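Local atomic coordinates of branched-chain-amino-acid aminotransferase (Deinococcus radiodurans, PDB entry 3UZO), a protein that probably transfers the amino group between branched-chain amino acids and 2-oxoglutarate, using pyridoxal 5'-phosphate as cofactor. Residues 96-99 with 100-104; 265-268 with 269-273. All coordinates share one frame; numbering follows the deposited sequence.

Contact 1 (96-99 with 100-104). With PLP (pyridoxal-5'-phosphate), chain C.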
# COMPACT_ATOMS: atom_id res chain seq x y z
N GLN A 96 -14.59 4.89 18.38
CA GLN A 96 -13.73 3.74 18.09
C GLN A 96 -12.99 3.97 16.77
O GLN A 96 -11.80 3.70 16.67
CB GLN A 96 -14.57 2.46 18.04
CG GLN A 96 -15.18 2.09 19.38
CD GLN A 96 -14.12 1.89 20.45
OE1 GLN A 96 -13.27 1.02 20.34
NE2 GLN A 96 -14.17 2.71 21.50
N ASN A 97 -13.70 4.48 15.77
CA ASN A 97 -13.09 4.76 14.47
C ASN A 97 -12.03 5.84 14.59
O ASN A 97 -10.98 5.74 13.97
CB ASN A 97 -14.14 5.24 13.46
CG ASN A 97 -15.18 4.19 13.15
OD1 ASN A 97 -15.02 3.38 12.23
ND2 ASN A 97 -16.24 4.18 13.92
N ALA A 98 -12.30 6.87 15.39
CA ALA A 98 -11.34 7.96 15.57
C ALA A 98 -10.06 7.42 16.17
O ALA A 98 -8.97 7.75 15.73
CB ALA A 98 -11.92 9.05 16.48
N ALA A 99 -10.20 6.59 17.21
CA ALA A 99 -9.04 6.01 17.87
C ALA A 99 -8.27 5.12 16.90
O ALA A 99 -7.03 5.15 16.84
CB ALA A 99 -9.49 5.20 19.08
N ARG A 100 -8.99 4.32 16.11
CA ARG A 100 -8.32 3.45 15.17
C ARG A 100 -7.59 4.22 14.09
O ARG A 100 -6.50 3.84 13.67
CB ARG A 100 -9.29 2.46 14.53
CG ARG A 100 -8.59 1.39 13.69
CD ARG A 100 -9.54 0.29 13.28
NE ARG A 100 -10.56 0.76 12.36
CZ ARG A 100 -11.59 0.01 11.95
NH1 ARG A 100 -11.71 -1.24 12.39
NH2 ARG A 100 -12.48 0.51 11.11
N MET A 101 -8.18 5.32 13.62
CA MET A 101 -7.52 6.08 12.57
C MET A 101 -6.27 6.72 13.13
O MET A 101 -5.33 7.00 12.38
CB MET A 101 -8.44 7.14 11.97
CG MET A 101 -7.94 7.62 10.62
SD MET A 101 -9.11 8.71 9.80
CE MET A 101 -8.72 10.22 10.60
N ARG A 102 -6.26 6.97 14.44
CA ARG A 102 -5.09 7.55 15.09
C ARG A 102 -3.96 6.51 15.00
O ARG A 102 -2.78 6.85 14.80
CB ARG A 102 -5.41 7.85 16.55
CG ARG A 102 -4.80 9.14 17.06
CD ARG A 102 -5.85 10.01 17.70
NE ARG A 102 -6.55 9.33 18.79
CZ ARG A 102 -7.85 9.44 19.01
NH1 ARG A 102 -8.59 10.21 18.21
NH2 ARG A 102 -8.42 8.79 20.01
N MET A 103 -4.32 5.25 15.16
CA MET A 103 -3.32 4.19 15.09
C MET A 103 -2.85 3.99 13.65
O MET A 103 -1.67 3.76 13.41
CB MET A 103 -3.87 2.88 15.66
CG MET A 103 -4.00 2.90 17.18
SD MET A 103 -2.53 3.62 18.02
CE MET A 103 -1.51 2.15 18.30
N SER A 104 -3.76 4.10 12.69
CA SER A 104 -3.38 3.97 11.28
C SER A 104 -2.44 5.11 10.92
O SER A 104 -1.40 4.90 10.29
CB SER A 104 -4.62 4.02 10.37
OG SER A 104 -5.45 2.89 10.54
N1 PLP C . -11.16 -6.33 7.91
C2 PLP C . -10.83 -5.48 6.85
C2A PLP C . -9.67 -5.88 5.93
C3 PLP C . -11.60 -4.27 6.69
O3 PLP C . -11.31 -3.42 5.69
C4 PLP C . -12.67 -3.96 7.61
C4A PLP C . -13.47 -2.61 7.40
C5 PLP C . -12.97 -4.92 8.70
C6 PLP C . -12.21 -6.08 8.82
C5A PLP C . -14.03 -4.75 9.71
O4P PLP C . -13.83 -3.65 10.56
P PLP C . -15.05 -2.74 11.01
O1P PLP C . -15.72 -2.08 9.84
O2P PLP C . -14.37 -1.72 11.95
O3P PLP C . -15.92 -3.61 11.87
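In helix 94-107, which supplies an arginine to the cofactor phosphate site, Arg100 and Arg102 follow the turn formed by Gln96, Asn97, Ala98 and Ala99. The backbone repeat is alpha-helical: Arg100 N donates to Gln96 O at 2.9 Å with an N-H...O angle of 157°, and Met101 N, Arg102 N and Met103 N donate in the same i to i-4 pattern to Asn97, Ala98 and Ala99. Arg100 sends its chain off the helix with CG anti to the backbone N (chi1 -172°), and the bend at chi3 brings the guanidinium to the phosphate. There Arg100 NH1 donates to PLP O2P over 2.7 Å, and Arg100 NH2 adds a weak bond to the same oxygen over 3.0 Å. Because the phosphorus lies in the guanidinium plane, the anion is met at the edge of the group. A salt bridge from NE to Glu77 and a bond from NH1 to Pro264 O restrain the rotation of this buried group, and Glu77 would probably temper its positive charge. Arg102 is used differently. Bent at chi2 and chi3, its chain folds back along the helix, and one guanidinium face lies over Ala98 O and Ala99 CA, both offset toward its rim, with Arg102 NH1 3.5 Å from Ala98 O and Arg102 NH2 3.6 Å from Ala99 CA. The Arg102 charge is paired with Asp115. Around the helix, Phe118 of helix 115-128 packs against Asn97, Ala98 and Met101, strand 74-83 lies against Asn97, Met101 and Ser104, and Ile266 of helix 266-277 meets Gln96 and Arg100.

Contact 2 (265-268 with 269-273); sequences SITK and YSLLW. With PLP (pyridoxal-5'-phosphate), chain C.
Lys268 folds over the ring of its own neighbour Tyr269, an intimate pairing of adjacent residues on one helix. Lys268 CE stands 3.6 Å from the centroid of the Tyr269 ring, 13° off the normal, which makes a CH-pi contact over the middle of the face. Lys268 NZ stands higher over the same face and farther off its centre, 4.8 Å from the Tyr269 centroid and 25° off the normal, a long cation-pi contact. Three successive bends, at chi2, chi3 and chi4, curl the lysine chain onto the ring. A water accepts from NZ and also bonds Tyr269 OH, closing a bridge between the two side-chain ends, while Asn243 takes a further NZ bond. Alongside, Lys268 CD packs on Leu272 CD2.

The start of the helix is built for an anion. Ser265 is the N-cap: its OG, placed anti to the backbone N (chi1 169°), accepts from Lys268 N and donates to PLP O3P at 2.6 Å. Thr267 grips the same phosphate oxygen twice, through N at 2.7 Å and OG1 at 2.6 Å, so three donors converge on O3P. Ile266 N donates to O2P instead. These first-turn N-H groups point toward the phosphate, where the helix dipole would probably favour the negative charge.

Further along, Ile266 O takes two bonds from Ser270, one from N and one from OG at 2.7 Å, which arrive from opposite faces of the carbonyl plane. The helix forms the crossover of a beta-alpha-beta unit between parallel strands 253-257 and 282-286: Leu271 and Leu272 rest on Phe254, and Leu272 also meets Val283. Cys302 of strand 296-302 borders Thr267, Lys268 and Leu271.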
# COMPACT_ATOMS: atom_id res chain seq x y z
N SER A 265 -11.24 -4.98 13.98
CA SER A 265 -12.60 -4.67 13.57
C SER A 265 -13.50 -4.20 14.70
O SER A 265 -13.65 -4.89 15.72
CB SER A 265 -13.23 -5.91 12.91
OG SER A 265 -14.63 -5.74 12.73
N ILE A 266 -14.10 -3.03 14.52
CA ILE A 266 -15.00 -2.48 15.52
C ILE A 266 -16.24 -3.37 15.60
O ILE A 266 -16.79 -3.58 16.68
CB ILE A 266 -15.43 -1.04 15.17
CG1 ILE A 266 -14.20 -0.15 14.96
CG2 ILE A 266 -16.32 -0.47 16.27
CD1 ILE A 266 -13.32 -0.01 16.17
N THR A 267 -16.68 -3.89 14.46
CA THR A 267 -17.85 -4.75 14.46
C THR A 267 -17.52 -6.03 15.25
O THR A 267 -18.34 -6.52 16.02
CB THR A 267 -18.30 -5.14 13.03
OG1 THR A 267 -18.51 -3.96 12.24
CG2 THR A 267 -19.61 -5.91 13.08
N LYS A 268 -16.31 -6.55 15.06
CA LYS A 268 -15.85 -7.74 15.77
C LYS A 268 -15.85 -7.50 17.28
O LYS A 268 -16.41 -8.30 18.05
CB LYS A 268 -14.44 -8.12 15.28
CG LYS A 268 -13.84 -9.39 15.91
CD LYS A 268 -12.95 -9.07 17.12
CE LYS A 268 -11.75 -8.18 16.75
NZ LYS A 268 -10.76 -8.87 15.86
N TYR A 269 -15.22 -6.41 17.73
CA TYR A 269 -15.20 -6.13 19.16
C TYR A 269 -16.60 -5.91 19.71
O TYR A 269 -16.89 -6.24 20.87
CB TYR A 269 -14.31 -4.93 19.48
CG TYR A 269 -12.85 -5.25 19.40
CD1 TYR A 269 -12.04 -4.73 18.39
CD2 TYR A 269 -12.27 -6.15 20.31
CE1 TYR A 269 -10.70 -5.09 18.28
CE2 TYR A 269 -10.94 -6.52 20.21
CZ TYR A 269 -10.16 -5.99 19.19
OH TYR A 269 -8.85 -6.38 19.07
N SER A 270 -17.48 -5.36 18.88
CA SER A 270 -18.85 -5.14 19.31
C SER A 270 -19.54 -6.50 19.52
O SER A 270 -20.20 -6.73 20.54
CB SER A 270 -19.60 -4.30 18.27
OG SER A 270 -18.98 -3.04 18.08
N LEU A 271 -19.37 -7.39 18.54
CA LEU A 271 -19.96 -8.72 18.60
C LEU A 271 -19.40 -9.49 19.80
O LEU A 271 -20.10 -10.25 20.45
CB LEU A 271 -19.66 -9.48 17.31
CG LEU A 271 -20.67 -9.35 16.17
CD1 LEU A 271 -21.17 -7.93 16.05
CD2 LEU A 271 -20.03 -9.81 14.87
N LEU A 272 -18.11 -9.27 20.06
CA LEU A 272 -17.42 -9.91 21.17
C LEU A 272 -18.14 -9.51 22.47
O LEU A 272 -18.40 -10.35 23.33
CB LEU A 272 -15.97 -9.42 21.18
CG LEU A 272 -14.77 -10.34 21.36
CD1 LEU A 272 -15.00 -11.68 20.70
CD2 LEU A 272 -13.54 -9.65 20.76
N TRP A 273 -18.48 -8.23 22.58
CA TRP A 273 -19.16 -7.71 23.76
C TRP A 273 -20.60 -8.22 23.86
O TRP A 273 -21.03 -8.68 24.93
CB TRP A 273 -19.17 -6.17 23.75
CG TRP A 273 -19.59 -5.57 25.06
CD1 TRP A 273 -18.78 -5.29 26.13
CD2 TRP A 273 -20.93 -5.27 25.49
NE1 TRP A 273 -19.53 -4.84 27.19
CE2 TRP A 273 -20.85 -4.82 26.83
CE3 TRP A 273 -22.18 -5.34 24.87
CZ2 TRP A 273 -21.99 -4.45 27.55
CZ3 TRP A 273 -23.31 -4.97 25.60
CH2 TRP A 273 -23.20 -4.53 26.92
N1 PLP C . -11.16 -6.33 7.91
C2 PLP C . -10.83 -5.48 6.85
C2A PLP C . -9.67 -5.88 5.93
C3 PLP C . -11.60 -4.27 6.69
O3 PLP C . -11.31 -3.42 5.69
C4 PLP C . -12.67 -3.96 7.61
C4A PLP C . -13.47 -2.61 7.40
C5 PLP C . -12.97 -4.92 8.70
C6 PLP C . -12.21 -6.08 8.82
C5A PLP C . -14.03 -4.75 9.71
O4P PLP C . -13.83 -3.65 10.56
P PLP C . -15.05 -2.74 11.01
O1P PLP C . -15.72 -2.08 9.84
O2P PLP C . -14.37 -1.72 11.95
O3P PLP C . -15.92 -3.61 11.87
O HOH W 1 -8.14 -7.30 16.34

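Contacts 1 and 2 lie on different helices, 94-107 and 266-277, with centres about 15 Å apart, yet both reach the phosphate of one cofactor. O2P joins them directly, accepting from the Arg100 side chain and from the backbone of Ile266; Gln96 CB also packs on Ile266 CD1 at 3.3 Å. Their chemistry differs with approach. Contact 1 meets the anion with a charged side chain sent from mid-helix, whereas contact 2 uses hydroxyls and amides at a helix start. Contact 2 is the more buried, six of its eight touching residues against four, although Tyr269 is exposed; in contact 1 the exposed residue is Met103.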